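Local coordinates for protein HAD-superfamily hydrolase, subfamily IA, variant 1 (Ehrlichia chaffeensis, PDB 3KZX) that probably hydrolyses 2-phosphoglycolate to glycolate and phosphate, as a member of the haloacid dehalogenase-like hydrolase superfamily, at residues Ile43-Phe48 with Ser68-Tyr73; Tyr49-Gln54 with Lys83-Leu88. All blocks are in the same frame, centred on the assembly; numbering follows the deposited sequence.

Interaction 1 of 2, residues Ile43-Phe48 with Ser68-Tyr73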
# COMPACT_ATOMS: atom_id res chain seq x y z
N ILE A 43 10.64 10.58 -4.95
CA ILE A 43 11.13 9.48 -5.79
C ILE A 43 12.66 9.40 -5.66
O ILE A 43 13.34 10.43 -5.71
CB ILE A 43 10.76 9.68 -7.26
CG1 ILE A 43 9.27 9.49 -7.47
CG2 ILE A 43 11.54 8.72 -8.16
CD1 ILE A 43 8.78 9.82 -8.90
N ASP A 44 13.19 8.19 -5.44
CA ASP A 44 14.65 8.00 -5.43
C ASP A 44 15.07 7.84 -6.89
O ASP A 44 14.65 6.89 -7.56
CB ASP A 44 15.06 6.77 -4.61
CG ASP A 44 16.57 6.66 -4.42
OD1 ASP A 44 16.98 5.86 -3.55
OD2 ASP A 44 17.34 7.34 -5.14
N ARG A 45 15.88 8.79 -7.37
CA ARG A 45 16.31 8.80 -8.76
C ARG A 45 17.05 7.54 -9.12
O ARG A 45 16.87 7.02 -10.23
CB ARG A 45 17.18 10.03 -9.06
CG ARG A 45 16.45 11.37 -8.97
CD ARG A 45 17.37 12.55 -9.26
NE ARG A 45 16.65 13.82 -9.21
CZ ARG A 45 16.22 14.40 -8.09
NH1 ARG A 45 16.43 13.83 -6.90
NH2 ARG A 45 15.57 15.55 -8.15
N THR A 46 17.87 7.04 -8.20
CA THR A 46 18.67 5.83 -8.44
C THR A 46 17.75 4.70 -8.85
O THR A 46 18.01 4.01 -9.84
CB THR A 46 19.50 5.42 -7.23
OG1 THR A 46 20.32 6.53 -6.85
CG2 THR A 46 20.43 4.24 -7.58
N THR A 47 16.65 4.55 -8.11
CA THR A 47 15.66 3.53 -8.43
C THR A 47 15.04 3.75 -9.79
O THR A 47 14.91 2.80 -10.56
CB THR A 47 14.54 3.47 -7.39
OG1 THR A 47 15.12 3.26 -6.10
CG2 THR A 47 13.62 2.29 -7.72
N PHE A 48 14.67 4.99 -10.12
CA PHE A 48 14.06 5.21 -11.43
C PHE A 48 15.06 5.14 -12.59
O PHE A 48 14.69 4.74 -13.68
CB PHE A 48 13.18 6.46 -11.47
CG PHE A 48 11.81 6.20 -12.03
CD1 PHE A 48 11.62 6.09 -13.39
CD2 PHE A 48 10.73 6.05 -11.19
CE1 PHE A 48 10.37 5.83 -13.90
CE2 PHE A 48 9.48 5.77 -11.70
CZ PHE A 48 9.31 5.65 -13.05
N SER A 68 9.75 17.46 -7.12
CA SER A 68 8.30 17.63 -7.28
C SER A 68 7.86 17.58 -8.73
O SER A 68 6.69 17.38 -9.03
CB SER A 68 7.89 18.98 -6.68
OG SER A 68 6.53 19.26 -6.93
N THR A 69 8.81 17.83 -9.63
CA THR A 69 8.54 17.84 -11.07
C THR A 69 8.82 16.50 -11.72
O THR A 69 8.32 16.24 -12.81
CB THR A 69 9.38 18.94 -11.75
OG1 THR A 69 8.97 20.19 -11.19
CG2 THR A 69 9.19 18.97 -13.27
N ILE A 70 9.61 15.66 -11.05
CA ILE A 70 10.02 14.35 -11.58
C ILE A 70 8.85 13.55 -12.14
O ILE A 70 8.94 13.06 -13.26
CB ILE A 70 10.83 13.52 -10.55
CG1 ILE A 70 12.21 14.12 -10.33
CG2 ILE A 70 11.00 12.07 -11.02
CD1 ILE A 70 13.07 14.08 -11.56
N PRO A 71 7.74 13.42 -11.37
CA PRO A 71 6.65 12.59 -11.90
C PRO A 71 6.05 13.10 -13.22
O PRO A 71 5.91 12.30 -14.17
CB PRO A 71 5.61 12.62 -10.78
CG PRO A 71 6.39 12.99 -9.54
CD PRO A 71 7.45 13.91 -10.02
N LYS A 72 5.73 14.39 -13.31
CA LYS A 72 5.17 14.93 -14.57
C LYS A 72 6.17 14.83 -15.68
O LYS A 72 5.82 14.50 -16.80
CB LYS A 72 4.69 16.37 -14.43
CG LYS A 72 3.20 16.43 -14.04
CD LYS A 72 2.72 17.84 -13.68
CE LYS A 72 1.33 17.81 -13.00
NZ LYS A 72 0.22 18.13 -13.93
N TYR A 73 7.43 15.07 -15.37
CA TYR A 73 8.46 14.91 -16.38
C TYR A 73 8.52 13.48 -16.92
O TYR A 73 8.56 13.27 -18.14
CB TYR A 73 9.82 15.31 -15.82
CG TYR A 73 10.91 15.36 -16.83
CD1 TYR A 73 11.16 16.51 -17.56
CD2 TYR A 73 11.74 14.28 -17.03
CE1 TYR A 73 12.19 16.57 -18.49
CE2 TYR A 73 12.76 14.32 -17.96
CZ TYR A 73 12.99 15.45 -18.67
OH TYR A 73 14.01 15.48 -19.58

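Interaction 2 of 2, residues Tyr49-Gln54 with Lys83-Leu88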
# COMPACT_ATOMS: atom_id res chain seq x y z
N TYR A 49 16.32 5.49 -12.34
CA TYR A 49 17.38 5.26 -13.32
C TYR A 49 17.45 3.78 -13.70
O TYR A 49 17.52 3.46 -14.89
CB TYR A 49 18.75 5.74 -12.82
CG TYR A 49 18.96 7.24 -12.87
CD1 TYR A 49 18.67 7.97 -14.00
CD2 TYR A 49 19.49 7.92 -11.78
CE1 TYR A 49 18.89 9.35 -14.05
CE2 TYR A 49 19.71 9.30 -11.80
CZ TYR A 49 19.40 10.01 -12.94
OH TYR A 49 19.62 11.38 -12.98
N GLN A 50 17.42 2.90 -12.71
CA GLN A 50 17.43 1.44 -12.97
C GLN A 50 16.24 1.02 -13.81
O GLN A 50 16.37 0.24 -14.73
CB GLN A 50 17.42 0.64 -11.66
CG GLN A 50 18.74 0.69 -10.87
CD GLN A 50 18.58 0.31 -9.39
OE1 GLN A 50 17.46 0.19 -8.87
NE2 GLN A 50 19.71 0.13 -8.71
N VAL A 51 15.06 1.56 -13.51
CA VAL A 51 13.87 1.25 -14.30
C VAL A 51 14.03 1.70 -15.75
O VAL A 51 13.76 0.93 -16.67
CB VAL A 51 12.60 1.89 -13.66
CG1 VAL A 51 11.40 1.73 -14.56
CG2 VAL A 51 12.33 1.26 -12.26
N LEU A 52 14.50 2.93 -15.94
CA LEU A 52 14.67 3.49 -17.27
C LEU A 52 15.73 2.72 -18.02
O LEU A 52 15.55 2.40 -19.20
CB LEU A 52 15.03 4.99 -17.22
CG LEU A 52 13.89 5.90 -16.75
CD1 LEU A 52 14.42 7.27 -16.37
CD2 LEU A 52 12.78 5.99 -17.81
N ASP A 53 16.82 2.42 -17.31
CA ASP A 53 17.86 1.47 -17.79
C ASP A 53 17.29 0.14 -18.32
O ASP A 53 17.55 -0.23 -19.48
CB ASP A 53 18.85 1.16 -16.67
CG ASP A 53 20.17 1.83 -16.87
OD1 ASP A 53 21.13 1.12 -17.29
OD2 ASP A 53 20.22 3.07 -16.65
N GLN A 54 16.56 -0.58 -17.46
CA GLN A 54 15.87 -1.84 -17.82
C GLN A 54 15.02 -1.63 -19.07
O GLN A 54 14.96 -2.50 -19.95
CB GLN A 54 14.94 -2.37 -16.71
CG GLN A 54 15.55 -2.73 -15.34
CD GLN A 54 14.48 -2.84 -14.23
OE1 GLN A 54 14.55 -2.17 -13.19
NE2 GLN A 54 13.47 -3.68 -14.47
N LYS A 83 2.68 3.23 -17.64
CA LYS A 83 2.15 2.14 -16.83
C LYS A 83 3.19 1.04 -16.61
O LYS A 83 3.38 0.61 -15.48
CB LYS A 83 0.88 1.56 -17.44
N GLU A 84 3.89 0.63 -17.66
CA GLU A 84 4.97 -0.35 -17.53
C GLU A 84 6.04 0.17 -16.56
O GLU A 84 6.50 -0.56 -15.71
CB GLU A 84 5.60 -0.66 -18.90
CG GLU A 84 7.05 -1.15 -18.86
CD GLU A 84 7.64 -1.47 -20.22
OE1 GLU A 84 7.07 -1.09 -21.27
OE2 GLU A 84 8.72 -2.09 -20.26
N ALA A 85 6.41 1.44 -16.68
CA ALA A 85 7.37 2.05 -15.77
C ALA A 85 6.88 1.92 -14.32
O ALA A 85 7.65 1.53 -13.44
CB ALA A 85 7.62 3.50 -16.14
N THR A 86 5.61 2.19 -14.07
CA THR A 86 5.11 2.13 -12.67
C THR A 86 5.12 0.69 -12.10
O THR A 86 5.35 0.49 -10.91
CB THR A 86 3.73 2.75 -12.53
OG1 THR A 86 2.78 1.95 -13.24
CG2 THR A 86 3.74 4.14 -13.10
N ILE A 87 4.87 -0.28 -12.96
CA ILE A 87 4.99 -1.68 -12.60
C ILE A 87 6.42 -2.07 -12.20
O ILE A 87 6.63 -2.70 -11.17
CB ILE A 87 4.51 -2.61 -13.75
CG1 ILE A 87 2.98 -2.49 -13.94
CG2 ILE A 87 4.89 -4.08 -13.45
CD1 ILE A 87 2.47 -2.86 -15.27
N LEU A 88 7.39 -1.75 -13.04
CA LEU A 88 8.80 -2.01 -12.75
C LEU A 88 9.23 -1.32 -11.48
O LEU A 88 9.93 -1.91 -10.65
CB LEU A 88 9.72 -1.58 -13.92
CG LEU A 88 9.98 -2.65 -14.96
CD1 LEU A 88 8.69 -3.32 -15.44
CD2 LEU A 88 10.82 -2.11 -16.13
O HOH W 1 11.75 -3.71 -11.54

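Interaction 1 of 2, residues Ile43-Phe48 with Ser68-Tyr73
Ile43 and Ile70 bring the backbones nearest, with Ile43 CA 7.6 Å from Ile70 CA, where the loop leading into helix 45-54 faces the N-terminal part of helix 70-78. The contact is small and mainly apolar. Ile43 reaches across with its outermost methyl, CD1. Ile43 CD1 lies 3.8 Å from Ile70 CG2 and 4.0 Å from Pro71 CG, so one methyl meets both the branch methyl of the isoleucine and the proline ring. Ile43 CG1 stands anti to the carbonyl carbon (chi1 -71°), and the extended chi2 (174°) carries CD1 out to meet Ile70 and Pro71. Tyr89 of helix 82-95 also packs on Ile43.

Arg45 approaches Ile70 with the end of its long side chain. Arg45 NH2 is 4.3 Å from Ile70 CG1, a loose contact oblique to the guanidinium plane. The polar partners of this group belong to the loop before helix 70-78: Arg45 NE hydrogen-bonds to Leu62 O, NH2 to Ile65 O and NH1 to Asn67 OD1. These three bonds fix the guanidinium beside Ile70.

Asp44 sits at the N-cap of helix 45-54. Its side chain has two conformers; in one, Asp44 OD2 accepts from Thr46 N at 3.1 Å, so this capping bond may be only part-time. The arrangement joins the lead-in and first residue of helix 45-54 to helix 70-78, in the small helical cap domain inserted after the first core strand of subfamily I HAD hydrolases.

Interaction 2 of 2, residues Tyr49-Gln54 with Lys83-Leu88
Val51 of helix 45-54 packs against Ala85 and Leu88 of helix 82-95 in the helical cap domain of this HAD-type hydrolase. The two short segments run at 124° between their N-to-C directions, and their axes come within 9.8 Å.

The tight part lies around Val51, which is buried. Val51 CG1 is anti to the backbone N (chi1 173°) and rests 3.8 Å from Leu88 CB. Val51 CG1 is also 3.9 Å from the backbone Ala85 O, while the side chain of Ala85 is more distant. Val51 CG2 lies alongside, 4.1 Å from Leu88 C. Leu78 of helix 70-78 packs on Ala85, and Met55 packs on both Ala85 and Leu88.

The solvent side is looser. Here the side chains of exposed Gln54 and partly exposed Leu88 run past each other in opposite directions. The amide end of Gln54 lies along the leucine branch, with Gln54 NE2 3.5 Å from Leu88 CD2 and 3.7 Å from Leu88 CG. This is van der Waals contact. A tenuous polar link runs through a water, which donates to Leu88 O at 2.7 Å and accepts only a weak bond from Gln54 NE2 at 3.4 Å.

In the fold
Both interactions use helix 45-54, at successive levels along it. Interaction 1 joins its N-terminal end to helix 70-78, and interaction 2 joins its C-terminal end to helix 82-95. Their centres are 11 Å apart, and Phe48 packs on Ala85 where they touch. Both are partly buried, and the centre of each is about 19 Å from the centre of the chain, in the cap rather than the parallel-sheet core. Each has an apolar part with a polar margin. In interaction 1 that margin is an arginine bonded to the loop before helix 70-78. In interaction 2 it is an exposed glutamine with a weak water link.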